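Long-range contacts in pectate lyase II (Xanthomonas campestris pv. campestris, PDB 2QY1), which probably cleaves pectate, a polysaccharide of plant cell walls, by beta-elimination, as a right-handed parallel beta-helix lyase: residues V3-G8 against A191-Y196; I98-T103 against K128-H133; V166-V171 against I319-A324; H197-E202 against Y219-N224; I238-S243 against Y304-T309. The protein carries 2 engineered substitutions. All coordinates share one frame; numbering follows the deposited sequence.

Contact 1. Residues V3-G8 against A191-Y196; sequences VGYGAG and AARTTY. Engineered in segment 3-8: G8 (natural residue Ala).
Y5 lays one face of its ring against R193, whose CB stands 3.6 Å from the ring centroid and 11° off the normal, a CH-pi contact. A few atoms away the backbone N of Y5 donates a nearly straight hydrogen bond (165°) to T195 OG1 at 2.8 Å. G4 completes this tight half: its CA comes within 3.4 Å of T195 OG1, an approach that a beta carbon would block. Packing thins at both ends. V3 comes no nearer than 4.3 Å, from its O to T195 CG2, while R193, bent at chi2 (-69°), carries its guanidinium away from Y5 to the carbonyls of A192 and S190, where the residue is partly exposed. The pair illustrates how an N-terminal segment is pinned to the outside of a parallel beta-helix, here on strand 193-202. T195 OG1 is also hydrogen-bonded to Y304 OH, so a single buried hydroxyl has its polarity satisfied while linking the strand, the N-terminal segment and a C-terminal loop.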
# COMPACT_ATOMS: atom_id res chain seq x y z
N VAL A 3 2.71 -11.06 9.19
CA VAL A 3 3.74 -10.67 10.14
C VAL A 3 3.70 -9.15 10.30
O VAL A 3 3.58 -8.42 9.32
CB VAL A 3 5.15 -11.13 9.67
CG1 VAL A 3 6.24 -10.63 10.62
CG2 VAL A 3 5.21 -12.65 9.55
N GLY A 4 3.78 -8.67 11.53
CA GLY A 4 3.79 -7.23 11.79
C GLY A 4 2.55 -6.76 12.51
O GLY A 4 1.90 -7.54 13.21
N TYR A 5 2.21 -5.48 12.33
CA TYR A 5 1.05 -4.90 13.00
C TYR A 5 -0.28 -5.54 12.59
O TYR A 5 -1.26 -5.50 13.34
CB TYR A 5 0.99 -3.38 12.80
CG TYR A 5 1.95 -2.59 13.68
CD1 TYR A 5 1.85 -2.63 15.07
CD2 TYR A 5 2.92 -1.77 13.11
CE1 TYR A 5 2.72 -1.89 15.87
CE2 TYR A 5 3.79 -1.02 13.90
CZ TYR A 5 3.68 -1.09 15.28
OH TYR A 5 4.54 -0.35 16.07
N GLY A 6 -0.31 -6.14 11.40
CA GLY A 6 -1.49 -6.87 10.93
C GLY A 6 -1.54 -8.33 11.36
O GLY A 6 -2.40 -9.08 10.90
N ALA A 7 -0.62 -8.73 12.25
CA ALA A 7 -0.55 -10.11 12.72
C ALA A 7 -1.85 -10.54 13.40
O ALA A 7 -2.48 -9.76 14.11
CB ALA A 7 0.63 -10.31 13.66
N GLY A 8 -2.25 -11.78 13.16
CA GLY A 8 -3.49 -12.31 13.73
C GLY A 8 -4.70 -12.11 12.85
O GLY A 8 -5.78 -12.60 13.17
N ALA A 191 -3.20 7.14 15.35
CA ALA A 191 -3.48 5.77 15.77
C ALA A 191 -2.91 4.72 14.81
O ALA A 191 -2.84 3.54 15.15
CB ALA A 191 -4.98 5.57 15.95
N ALA A 192 -2.52 5.15 13.61
CA ALA A 192 -1.99 4.25 12.59
C ALA A 192 -0.77 3.47 13.07
O ALA A 192 0.18 4.04 13.61
CB ALA A 192 -1.68 5.01 11.31
N ARG A 193 -0.83 2.16 12.87
CA ARG A 193 0.27 1.25 13.17
C ARG A 193 0.39 0.32 11.98
O ARG A 193 -0.44 -0.57 11.79
CB ARG A 193 -0.01 0.45 14.45
CG ARG A 193 -0.22 1.28 15.72
CD ARG A 193 1.06 1.97 16.18
NE ARG A 193 0.89 2.67 17.45
CZ ARG A 193 0.50 3.94 17.58
NH1 ARG A 193 0.23 4.66 16.50
NH2 ARG A 193 0.38 4.47 18.78
N THR A 194 1.42 0.53 11.16
CA THR A 194 1.54 -0.14 9.87
C THR A 194 2.90 -0.78 9.67
O THR A 194 3.94 -0.15 9.89
CB THR A 194 1.27 0.84 8.71
OG1 THR A 194 0.21 1.73 9.06
CG2 THR A 194 0.91 0.09 7.43
N THR A 195 2.90 -2.04 9.24
CA THR A 195 4.12 -2.71 8.83
C THR A 195 4.12 -2.88 7.31
O THR A 195 3.23 -3.52 6.76
CB THR A 195 4.28 -4.07 9.52
OG1 THR A 195 4.12 -3.92 10.94
CG2 THR A 195 5.65 -4.67 9.23
N TYR A 196 5.11 -2.28 6.66
CA TYR A 196 5.36 -2.49 5.23
C TYR A 196 6.59 -3.37 5.09
O TYR A 196 7.69 -2.93 5.42
CB TYR A 196 5.63 -1.17 4.52
CG TYR A 196 4.52 -0.14 4.54
CD1 TYR A 196 4.41 0.77 5.59
CD2 TYR A 196 3.60 -0.06 3.50
CE1 TYR A 196 3.40 1.73 5.60
CE2 TYR A 196 2.59 0.89 3.50
CZ TYR A 196 2.49 1.78 4.55
OH TYR A 196 1.49 2.72 4.56

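Contact 2. Residues I98-T103 against K128-H133; sequences IIQNMT and KIWVDH
The indole of W130 is met at its edge, near the ring plane, by I98, whose CD1 lies 3.7 Å from W130 CE3. D132 CB covers one face of the indole, offset toward the rim, and Q100 NE2 comes in obliquely, 3.6 Å from W130 CH2. Side chains at equivalent positions of successive coils line up in this way in the right-handed parallel beta-helix; strands 98-100 and 129-132 lie on neighbouring coils, 4.8 Å apart and only 2° from parallel. I99 and V131 point to the other face of the sheet, where both meet I116. Backbone hydrogen bonds from I99 N to W130 O and from D132 N to I99 O join the coils, and N101 N adds a longer one to D132 O at 3.3 Å. Extended beyond CG, Q100 runs alongside D132 to its carboxylate. Its NE2 donates a nearly straight hydrogen bond to D132 OD2 (2.9 Å) on the anti side, 32° out of the carboxylate plane. The other oxygen of D132 is bonded to S167 OG. From the opposite face of the carboxylate, H133 ND1 donates to the same D132 OD2 at 2.7 Å, and that oxygen lies in the imidazole plane.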
# COMPACT_ATOMS: atom_id res chain seq x y z
N ILE A 98 -8.59 -9.62 4.72
CA ILE A 98 -7.43 -9.99 3.91
C ILE A 98 -7.72 -9.66 2.45
O ILE A 98 -8.77 -10.02 1.92
CB ILE A 98 -7.08 -11.50 4.03
CG1 ILE A 98 -6.67 -11.84 5.47
CG2 ILE A 98 -5.96 -11.89 3.04
CD1 ILE A 98 -6.35 -13.33 5.69
N ILE A 99 -6.78 -8.96 1.81
CA ILE A 99 -6.80 -8.76 0.36
C ILE A 99 -5.51 -9.36 -0.17
O ILE A 99 -4.42 -8.89 0.15
CB ILE A 99 -6.93 -7.26 -0.01
CG1 ILE A 99 -8.22 -6.67 0.59
CG2 ILE A 99 -6.90 -7.07 -1.54
CD1 ILE A 99 -8.22 -5.15 0.71
N GLN A 100 -5.63 -10.41 -0.99
CA GLN A 100 -4.48 -11.25 -1.34
C GLN A 100 -4.52 -11.75 -2.79
O GLN A 100 -5.59 -12.09 -3.29
CB GLN A 100 -4.44 -12.44 -0.38
CG GLN A 100 -3.12 -13.16 -0.29
CD GLN A 100 -3.13 -14.23 0.78
OE1 GLN A 100 -4.09 -14.99 0.89
NE2 GLN A 100 -2.06 -14.29 1.57
N ASN A 101 -3.36 -11.79 -3.43
CA ASN A 101 -3.19 -12.36 -4.78
C ASN A 101 -4.03 -11.70 -5.88
O ASN A 101 -4.38 -12.34 -6.89
CB ASN A 101 -3.40 -13.89 -4.77
CG ASN A 101 -2.54 -14.61 -5.80
OD1 ASN A 101 -1.34 -14.38 -5.89
ND2 ASN A 101 -3.16 -15.50 -6.57
N MET A 102 -4.37 -10.42 -5.69
CA MET A 102 -5.09 -9.67 -6.71
C MET A 102 -4.12 -8.94 -7.63
O MET A 102 -3.12 -8.37 -7.18
CB MET A 102 -6.05 -8.65 -6.08
CG MET A 102 -7.23 -9.27 -5.35
SD MET A 102 -8.41 -10.06 -6.45
CE MET A 102 -9.35 -8.64 -7.02
N THR A 103 -4.41 -8.97 -8.93
CA THR A 103 -3.69 -8.17 -9.91
C THR A 103 -4.62 -7.06 -10.36
O THR A 103 -5.65 -7.31 -11.00
CB THR A 103 -3.20 -9.03 -11.10
OG1 THR A 103 -2.29 -10.03 -10.62
CG2 THR A 103 -2.49 -8.17 -12.14
N LYS A 128 -6.84 -4.52 11.81
CA LYS A 128 -6.43 -5.88 11.46
C LYS A 128 -6.71 -6.13 9.98
O LYS A 128 -7.61 -6.89 9.62
CB LYS A 128 -7.09 -6.94 12.36
CG LYS A 128 -6.86 -6.79 13.88
CD LYS A 128 -5.43 -6.37 14.27
CE LYS A 128 -4.43 -7.51 14.14
NZ LYS A 128 -3.11 -7.19 14.79
N ILE A 129 -5.93 -5.47 9.13
CA ILE A 129 -6.04 -5.63 7.69
C ILE A 129 -4.72 -6.20 7.16
O ILE A 129 -3.64 -5.76 7.56
CB ILE A 129 -6.36 -4.30 6.95
CG1 ILE A 129 -7.46 -3.49 7.68
CG2 ILE A 129 -6.71 -4.55 5.47
CD1 ILE A 129 -8.85 -4.14 7.74
N TRP A 130 -4.81 -7.18 6.27
CA TRP A 130 -3.63 -7.77 5.65
C TRP A 130 -3.71 -7.61 4.14
O TRP A 130 -4.53 -8.26 3.49
CB TRP A 130 -3.51 -9.25 6.02
CG TRP A 130 -2.19 -9.88 5.67
CD1 TRP A 130 -0.97 -9.26 5.56
CD2 TRP A 130 -1.94 -11.28 5.42
NE1 TRP A 130 0.01 -10.17 5.25
CE2 TRP A 130 -0.56 -11.42 5.16
CE3 TRP A 130 -2.76 -12.42 5.39
CZ2 TRP A 130 0.03 -12.66 4.87
CZ3 TRP A 130 -2.17 -13.65 5.10
CH2 TRP A 130 -0.79 -13.76 4.85
N VAL A 131 -2.88 -6.73 3.60
CA VAL A 131 -2.78 -6.51 2.16
C VAL A 131 -1.52 -7.24 1.70
O VAL A 131 -0.41 -6.78 1.95
CB VAL A 131 -2.73 -5.00 1.81
CG1 VAL A 131 -2.56 -4.78 0.30
CG2 VAL A 131 -4.00 -4.29 2.31
N ASP A 132 -1.69 -8.40 1.05
CA ASP A 132 -0.57 -9.32 0.84
C ASP A 132 -0.51 -9.91 -0.58
O ASP A 132 -1.53 -10.31 -1.13
CB ASP A 132 -0.65 -10.45 1.88
CG ASP A 132 0.49 -11.45 1.75
OD1 ASP A 132 1.62 -11.14 2.20
OD2 ASP A 132 0.25 -12.56 1.23
N HIS A 133 0.69 -9.97 -1.15
CA HIS A 133 0.90 -10.62 -2.45
C HIS A 133 -0.04 -10.15 -3.56
O HIS A 133 -0.58 -10.95 -4.33
CB HIS A 133 0.83 -12.15 -2.31
CG HIS A 133 2.10 -12.76 -1.80
ND1 HIS A 133 2.28 -13.09 -0.47
CD2 HIS A 133 3.24 -13.10 -2.43
CE1 HIS A 133 3.49 -13.61 -0.32
NE2 HIS A 133 4.09 -13.63 -1.49

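Contact 3. Residues V166-V171 against I319-A324; sequences VSYNYV and IATAGA
Y168, A322 and G323 bury most of the surface where the chain leaving helix 314-321 settles against a corner of the beta-helix. Y168 contributes at two places. Its carbonyl O accepts a short hydrogen bond from G323 N, 2.7 Å long and nearly straight at 169°, although the donor sits 39° above the carbonyl plane. Its ring is touched at the edge by T321 OG1, 3.4 Å from Y168 CD1; the polar partner of that hydroxyl is K317 O, within the helix. A322, the first residue to leave helical geometry, packs its CB 3.7 Å from N169 O. G323 then passes close to Y170, with CA 3.6 Å from Y170 CB, at a positive phi suited to a residue without a side chain. The Y168 ring itself belongs to an outer row, stacked on H198 and meeting H133 nearly parallel. Between these segments one backbone bond sets the position of G323, and the rest is van der Waals packing; A324 N is held separately by T135 OG1.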
# COMPACT_ATOMS: atom_id res chain seq x y z
N VAL A 166 1.21 -4.60 5.26
CA VAL A 166 1.27 -4.46 3.81
C VAL A 166 2.53 -5.21 3.39
O VAL A 166 3.64 -4.69 3.52
CB VAL A 166 1.36 -2.95 3.41
CG1 VAL A 166 1.51 -2.78 1.91
CG2 VAL A 166 0.14 -2.18 3.93
N SER A 167 2.36 -6.44 2.90
CA SER A 167 3.50 -7.33 2.66
C SER A 167 3.50 -8.01 1.29
O SER A 167 2.45 -8.36 0.76
CB SER A 167 3.60 -8.38 3.76
OG SER A 167 2.40 -9.13 3.86
N TYR A 168 4.70 -8.20 0.74
CA TYR A 168 4.92 -8.93 -0.51
C TYR A 168 4.08 -8.44 -1.69
O TYR A 168 3.70 -9.22 -2.57
CB TYR A 168 4.71 -10.44 -0.31
CG TYR A 168 5.67 -11.07 0.67
CD1 TYR A 168 6.89 -11.58 0.24
CD2 TYR A 168 5.34 -11.18 2.02
CE1 TYR A 168 7.78 -12.17 1.13
CE2 TYR A 168 6.23 -11.77 2.92
CZ TYR A 168 7.44 -12.26 2.47
OH TYR A 168 8.32 -12.84 3.35
N ASN A 169 3.78 -7.14 -1.71
CA ASN A 169 3.10 -6.54 -2.85
C ASN A 169 4.08 -6.07 -3.92
O ASN A 169 5.25 -5.78 -3.60
CB ASN A 169 2.21 -5.38 -2.40
CG ASN A 169 1.06 -5.83 -1.53
OD1 ASN A 169 0.18 -6.58 -1.97
ND2 ASN A 169 1.05 -5.39 -0.28
N TYR A 170 3.62 -6.00 -5.14
CA TYR A 170 4.43 -5.52 -6.25
C TYR A 170 3.71 -4.34 -6.88
O TYR A 170 2.64 -4.51 -7.48
CB TYR A 170 4.67 -6.66 -7.25
CG TYR A 170 5.54 -6.34 -8.45
CD1 TYR A 170 6.39 -5.23 -8.49
CD2 TYR A 170 5.53 -7.19 -9.56
CE1 TYR A 170 7.18 -4.97 -9.61
CE2 TYR A 170 6.32 -6.94 -10.67
CZ TYR A 170 7.15 -5.83 -10.69
OH TYR A 170 7.93 -5.59 -11.80
N VAL A 171 4.28 -3.15 -6.72
CA VAL A 171 3.72 -1.94 -7.29
C VAL A 171 4.70 -1.37 -8.30
O VAL A 171 5.84 -1.02 -7.95
CB VAL A 171 3.38 -0.87 -6.21
CG1 VAL A 171 2.66 0.32 -6.85
CG2 VAL A 171 2.54 -1.47 -5.08
N ILE A 319 12.20 -9.85 -5.46
CA ILE A 319 11.93 -10.17 -6.86
C ILE A 319 11.30 -11.57 -6.99
O ILE A 319 10.38 -11.77 -7.78
CB ILE A 319 13.19 -10.03 -7.76
CG1 ILE A 319 13.50 -8.54 -8.00
CG2 ILE A 319 13.01 -10.75 -9.10
CD1 ILE A 319 14.91 -8.26 -8.52
N ALA A 320 11.79 -12.51 -6.19
CA ALA A 320 11.33 -13.90 -6.24
C ALA A 320 9.95 -14.14 -5.61
O ALA A 320 9.25 -15.09 -5.99
CB ALA A 320 12.36 -14.82 -5.60
N THR A 321 9.56 -13.30 -4.66
CA THR A 321 8.39 -13.58 -3.82
C THR A 321 7.25 -12.55 -3.89
O THR A 321 6.11 -12.89 -3.57
CB THR A 321 8.78 -13.75 -2.33
OG1 THR A 321 9.38 -12.54 -1.85
CG2 THR A 321 9.75 -14.92 -2.14
N ALA A 322 7.56 -11.32 -4.29
CA ALA A 322 6.57 -10.24 -4.25
C ALA A 322 5.59 -10.26 -5.41
O ALA A 322 5.96 -10.56 -6.55
CB ALA A 322 7.26 -8.88 -4.18
N GLY A 323 4.33 -9.95 -5.11
CA GLY A 323 3.29 -9.82 -6.12
C GLY A 323 2.35 -11.01 -6.20
O GLY A 323 2.52 -12.00 -5.50
N ALA A 324 1.35 -10.88 -7.07
CA ALA A 324 0.39 -11.95 -7.32
C ALA A 324 1.00 -13.00 -8.25
O ALA A 324 1.97 -12.72 -8.96
CB ALA A 324 -0.89 -11.38 -7.90

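Contact 4. Residues H197-E202 against Y219-N224; sequences HHNRFE and YNNYFN
H197 pairs with Y219 and R200-E202 with Y222-N224 in parallel register, strands 200-202 and 222-224 running 4.9 Å apart and 5° from parallel, as strands on neighbouring coils of the beta-helix do. H197 and Y219 both place CG between the backbone N and the carbonyl carbon, and this shared torsion keeps the two ring planes nearly parallel; the rings are slid apart and barely overlap. H197 CB sits over the phenol centre, 3.5 Å from the Y219 ring centroid, while Y219 OH lies over the imidazole. Next along, N220 CB covers one face of the H198 ring, and H198 ND1 shares a hydrogen bond of 3.0 Å with H197 ND1; the other nitrogen of H198 is bonded to T309 OG1. At the turn the amides of N199 and N221 lie side by side, their planes 3° apart, in the asparagine ladder familiar from pectate lyases: N221 OD1 accepts from N199 N at 2.9 Å, and its ND2 bonds to Y196 O. On the face away from R200, F201 CD2 rests 3.7 Å from F223 CE1. R200 grips E202 OE2 side-on with NE and NH2, each 3.0 Å from it. A water bridges E202 OE1 and Y222 OH, which also bonds to E247. The amide ladder thus satisfies backbone at the turn, while the opposite charges of R200 and E202 probably stabilise each other.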
# COMPACT_ATOMS: atom_id res chain seq x y z
N HIS A 197 6.43 -4.60 4.60
CA HIS A 197 7.61 -5.45 4.41
C HIS A 197 7.59 -6.35 3.18
O HIS A 197 6.52 -6.78 2.73
CB HIS A 197 7.96 -6.25 5.68
CG HIS A 197 7.03 -7.39 5.96
ND1 HIS A 197 7.29 -8.68 5.53
CD2 HIS A 197 5.86 -7.45 6.64
CE1 HIS A 197 6.31 -9.48 5.92
NE2 HIS A 197 5.44 -8.76 6.60
N HIS A 198 8.78 -6.60 2.64
CA HIS A 198 8.99 -7.46 1.46
C HIS A 198 8.19 -7.02 0.23
O HIS A 198 7.88 -7.84 -0.64
CB HIS A 198 8.72 -8.93 1.80
CG HIS A 198 9.78 -9.55 2.66
ND1 HIS A 198 9.67 -9.63 4.03
CD2 HIS A 198 10.96 -10.14 2.34
CE1 HIS A 198 10.74 -10.23 4.52
NE2 HIS A 198 11.54 -10.55 3.52
N ASN A 199 7.87 -5.73 0.16
CA ASN A 199 7.22 -5.17 -1.02
C ASN A 199 8.25 -4.83 -2.11
O ASN A 199 9.41 -4.53 -1.81
CB ASN A 199 6.41 -3.92 -0.67
CG ASN A 199 5.35 -4.18 0.38
OD1 ASN A 199 5.45 -3.72 1.52
ND2 ASN A 199 4.33 -4.92 0.01
N ARG A 200 7.80 -4.88 -3.36
CA ARG A 200 8.61 -4.49 -4.51
C ARG A 200 8.06 -3.20 -5.09
O ARG A 200 6.93 -3.16 -5.57
CB ARG A 200 8.60 -5.60 -5.57
CG ARG A 200 9.62 -5.40 -6.68
CD ARG A 200 9.62 -6.57 -7.66
NE ARG A 200 10.44 -6.27 -8.84
CZ ARG A 200 10.56 -7.07 -9.89
NH1 ARG A 200 9.92 -8.23 -9.95
NH2 ARG A 200 11.33 -6.70 -10.91
N PHE A 201 8.86 -2.14 -5.02
CA PHE A 201 8.49 -0.83 -5.55
C PHE A 201 9.43 -0.48 -6.70
O PHE A 201 10.60 -0.17 -6.47
CB PHE A 201 8.59 0.25 -4.46
CG PHE A 201 7.78 -0.05 -3.22
CD1 PHE A 201 6.39 -0.15 -3.28
CD2 PHE A 201 8.41 -0.18 -1.98
CE1 PHE A 201 5.64 -0.40 -2.12
CE2 PHE A 201 7.67 -0.42 -0.82
CZ PHE A 201 6.28 -0.54 -0.89
N GLU A 202 8.93 -0.54 -7.93
CA GLU A 202 9.78 -0.34 -9.09
C GLU A 202 9.13 0.51 -10.19
O GLU A 202 7.97 0.30 -10.54
CB GLU A 202 10.24 -1.69 -9.66
CG GLU A 202 11.53 -1.59 -10.46
CD GLU A 202 12.23 -2.93 -10.64
OE1 GLU A 202 13.08 -3.02 -11.54
OE2 GLU A 202 11.92 -3.89 -9.90
N TYR A 219 10.44 -2.51 6.49
CA TYR A 219 11.61 -3.39 6.44
C TYR A 219 11.60 -4.38 5.28
O TYR A 219 10.53 -4.80 4.84
CB TYR A 219 11.84 -4.10 7.79
CG TYR A 219 10.95 -5.30 8.07
CD1 TYR A 219 11.34 -6.59 7.70
CD2 TYR A 219 9.74 -5.15 8.74
CE1 TYR A 219 10.52 -7.70 7.96
CE2 TYR A 219 8.92 -6.25 9.02
CZ TYR A 219 9.32 -7.52 8.63
OH TYR A 219 8.50 -8.60 8.90
N ASN A 220 12.79 -4.74 4.80
CA ASN A 220 12.95 -5.75 3.73
C ASN A 220 12.21 -5.43 2.43
O ASN A 220 11.84 -6.35 1.68
CB ASN A 220 12.58 -7.15 4.23
CG ASN A 220 13.58 -7.74 5.20
OD1 ASN A 220 14.72 -7.26 5.32
ND2 ASN A 220 13.17 -8.78 5.90
N ASN A 221 12.00 -4.15 2.16
CA ASN A 221 11.42 -3.71 0.89
C ASN A 221 12.51 -3.39 -0.12
O ASN A 221 13.60 -2.95 0.24
CB ASN A 221 10.52 -2.48 1.09
CG ASN A 221 9.42 -2.72 2.10
OD1 ASN A 221 8.44 -3.41 1.83
ND2 ASN A 221 9.57 -2.13 3.28
N TYR A 222 12.20 -3.62 -1.40
CA TYR A 222 13.13 -3.33 -2.48
C TYR A 222 12.62 -2.14 -3.30
O TYR A 222 11.49 -2.16 -3.80
CB TYR A 222 13.33 -4.58 -3.36
CG TYR A 222 14.08 -4.34 -4.66
CD1 TYR A 222 15.37 -3.80 -4.67
CD2 TYR A 222 13.49 -4.67 -5.89
CE1 TYR A 222 16.05 -3.58 -5.86
CE2 TYR A 222 14.17 -4.46 -7.09
CZ TYR A 222 15.45 -3.92 -7.07
OH TYR A 222 16.12 -3.70 -8.25
N PHE A 223 13.47 -1.12 -3.40
CA PHE A 223 13.16 0.10 -4.14
C PHE A 223 14.08 0.17 -5.35
O PHE A 223 15.30 0.00 -5.23
CB PHE A 223 13.40 1.35 -3.28
CG PHE A 223 12.57 1.42 -2.03
CD1 PHE A 223 11.53 2.34 -1.92
CD2 PHE A 223 12.84 0.58 -0.94
CE1 PHE A 223 10.76 2.42 -0.75
CE2 PHE A 223 12.07 0.65 0.22
CZ PHE A 223 11.03 1.57 0.32
N ASN A 224 13.50 0.42 -6.52
CA ASN A 224 14.28 0.61 -7.74
C ASN A 224 13.55 1.52 -8.71
O ASN A 224 12.37 1.31 -8.99
CB ASN A 224 14.58 -0.74 -8.41
CG ASN A 224 15.53 -0.61 -9.60
OD1 ASN A 224 15.31 -1.22 -10.65
ND2 ASN A 224 16.59 0.18 -9.44
O HOH W 1 14.94 -4.94 -10.74

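Contact 5. Residues I238-S243 against Y304-T309; sequences IAKIES and YIYTVT
E242 is stretched to full length, with CG anti to the backbone N (chi1 -178°), whereas Y306 holds CG between its backbone N and carbonyl carbon (chi1 64°); these torsions send the two side chains toward each other, tip to tip. Y306 OH donates to E242 OE2 at 2.7 Å, and the carboxylate oxygen accepts through its syn lone pair. The carboxylate stands almost perpendicular to the phenol, their planes 87° apart, and lies at the ring edge. E242 OE2 is also hydrogen-bonded to H217 NE2, so the same oxygen ties together three parts of the chain, and the Y306 ring meets H217 edge-to-face. The remaining contacts are looser, carbon atoms against oxygens. K240 crosses obliquely and brings CE to 3.8 Å from Y306 OH, while V308 CG1 lies 3.6 Å from E242 OE1, its side chain at about a right angle to the glutamate. Beyond the strand S243 CB approaches T309 O at 4.0 Å. Strand 238-242 belongs to one coil of the parallel beta-helix, flanked by strands 215-226 and 263-267, and segment 304-309 is an irregular C-terminal stretch laid along the outside, an organisation seen in family 1 polysaccharide lyases.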
# COMPACT_ATOMS: atom_id res chain seq x y z
N ILE A 238 6.66 8.58 13.01
CA ILE A 238 7.97 7.96 13.16
C ILE A 238 7.98 6.63 12.40
O ILE A 238 7.05 5.84 12.51
CB ILE A 238 8.36 7.75 14.65
CG1 ILE A 238 8.36 9.09 15.40
CG2 ILE A 238 9.73 7.07 14.77
CD1 ILE A 238 8.47 8.97 16.93
N ALA A 239 9.04 6.41 11.62
CA ALA A 239 9.19 5.17 10.86
C ALA A 239 10.47 4.43 11.24
O ALA A 239 11.56 5.00 11.18
CB ALA A 239 9.16 5.45 9.37
N LYS A 240 10.33 3.18 11.66
CA LYS A 240 11.48 2.30 11.82
C LYS A 240 11.80 1.72 10.44
O LYS A 240 11.06 0.88 9.92
CB LYS A 240 11.20 1.19 12.84
CG LYS A 240 12.40 0.30 13.11
CD LYS A 240 12.11 -0.73 14.20
CE LYS A 240 13.35 -1.55 14.52
NZ LYS A 240 14.41 -0.76 15.21
N ILE A 241 12.89 2.20 9.85
CA ILE A 241 13.29 1.81 8.50
C ILE A 241 14.49 0.87 8.57
O ILE A 241 15.61 1.30 8.87
CB ILE A 241 13.60 3.06 7.62
CG1 ILE A 241 12.39 4.01 7.60
CG2 ILE A 241 14.01 2.65 6.21
CD1 ILE A 241 12.66 5.37 6.97
N GLU A 242 14.24 -0.41 8.29
CA GLU A 242 15.19 -1.48 8.61
C GLU A 242 15.43 -2.44 7.44
O GLU A 242 14.48 -2.91 6.82
CB GLU A 242 14.66 -2.25 9.83
CG GLU A 242 15.56 -3.37 10.32
CD GLU A 242 14.95 -4.16 11.47
OE1 GLU A 242 15.63 -5.08 11.98
OE2 GLU A 242 13.80 -3.88 11.88
N SER A 243 16.70 -2.71 7.15
CA SER A 243 17.09 -3.76 6.20
C SER A 243 16.37 -3.72 4.84
O SER A 243 16.02 -4.77 4.29
CB SER A 243 16.95 -5.15 6.84
OG SER A 243 17.86 -5.30 7.92
N TYR A 304 5.56 -7.31 18.33
CA TYR A 304 5.49 -8.51 17.49
C TYR A 304 6.86 -9.06 17.11
O TYR A 304 7.87 -8.35 17.19
CB TYR A 304 4.63 -8.27 16.24
CG TYR A 304 5.11 -7.16 15.32
CD1 TYR A 304 4.43 -5.94 15.27
CD2 TYR A 304 6.22 -7.34 14.49
CE1 TYR A 304 4.85 -4.92 14.42
CE2 TYR A 304 6.65 -6.32 13.63
CZ TYR A 304 5.96 -5.12 13.60
OH TYR A 304 6.37 -4.11 12.76
N ILE A 305 6.87 -10.32 16.70
CA ILE A 305 8.08 -11.02 16.28
C ILE A 305 8.19 -11.01 14.76
O ILE A 305 7.19 -11.19 14.06
CB ILE A 305 8.08 -12.49 16.80
CG1 ILE A 305 7.84 -12.55 18.32
CG2 ILE A 305 9.36 -13.23 16.39
CD1 ILE A 305 8.90 -11.87 19.18
N TYR A 306 9.40 -10.78 14.25
CA TYR A 306 9.64 -10.77 12.80
C TYR A 306 11.03 -11.28 12.42
O TYR A 306 11.99 -11.10 13.17
CB TYR A 306 9.40 -9.37 12.22
CG TYR A 306 10.34 -8.28 12.72
CD1 TYR A 306 10.16 -7.70 13.97
CD2 TYR A 306 11.38 -7.82 11.92
CE1 TYR A 306 11.02 -6.70 14.43
CE2 TYR A 306 12.24 -6.82 12.37
CZ TYR A 306 12.05 -6.26 13.62
OH TYR A 306 12.90 -5.27 14.06
N THR A 307 11.12 -11.94 11.27
CA THR A 307 12.38 -12.46 10.75
C THR A 307 12.89 -11.56 9.62
O THR A 307 12.22 -11.40 8.60
CB THR A 307 12.24 -13.92 10.24
OG1 THR A 307 11.83 -14.76 11.32
CG2 THR A 307 13.57 -14.44 9.69
N VAL A 308 14.07 -10.99 9.82
CA VAL A 308 14.66 -10.10 8.82
C VAL A 308 15.47 -10.88 7.79
O VAL A 308 16.32 -11.70 8.14
CB VAL A 308 15.52 -8.97 9.45
CG1 VAL A 308 14.64 -7.95 10.14
CG2 VAL A 308 16.56 -9.54 10.42
N THR A 309 15.18 -10.63 6.51
CA THR A 309 16.03 -11.07 5.42
C THR A 309 17.26 -10.17 5.45
O THR A 309 17.12 -8.95 5.55
CB THR A 309 15.32 -10.90 4.05
OG1 THR A 309 14.06 -11.58 4.08
CG2 THR A 309 16.16 -11.45 2.91

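How the contacts relate
From the N terminus, contact 1 closes a long loop by bringing residues 3-8 to strand 193-202. Contact 2 lies wholly within that loop and joins strands of two successive coils. The loop of contact 3 opens at residues 166-171 and thus crosses contact 1, because its second segment, 319-324, lies near the C terminus. Contacts 4 and 5 both fall within the span of contact 3, in series: one joins adjacent coils, the other returns residues 304-309 to strand 238-242. Contacts 2 and 4 therefore build the ladder locally, whereas contacts 1, 3 and 5 bind the two chain ends to its outer surface. Direct touches knit most neighbours, notably K128 with Y5 between contacts 1 and 2.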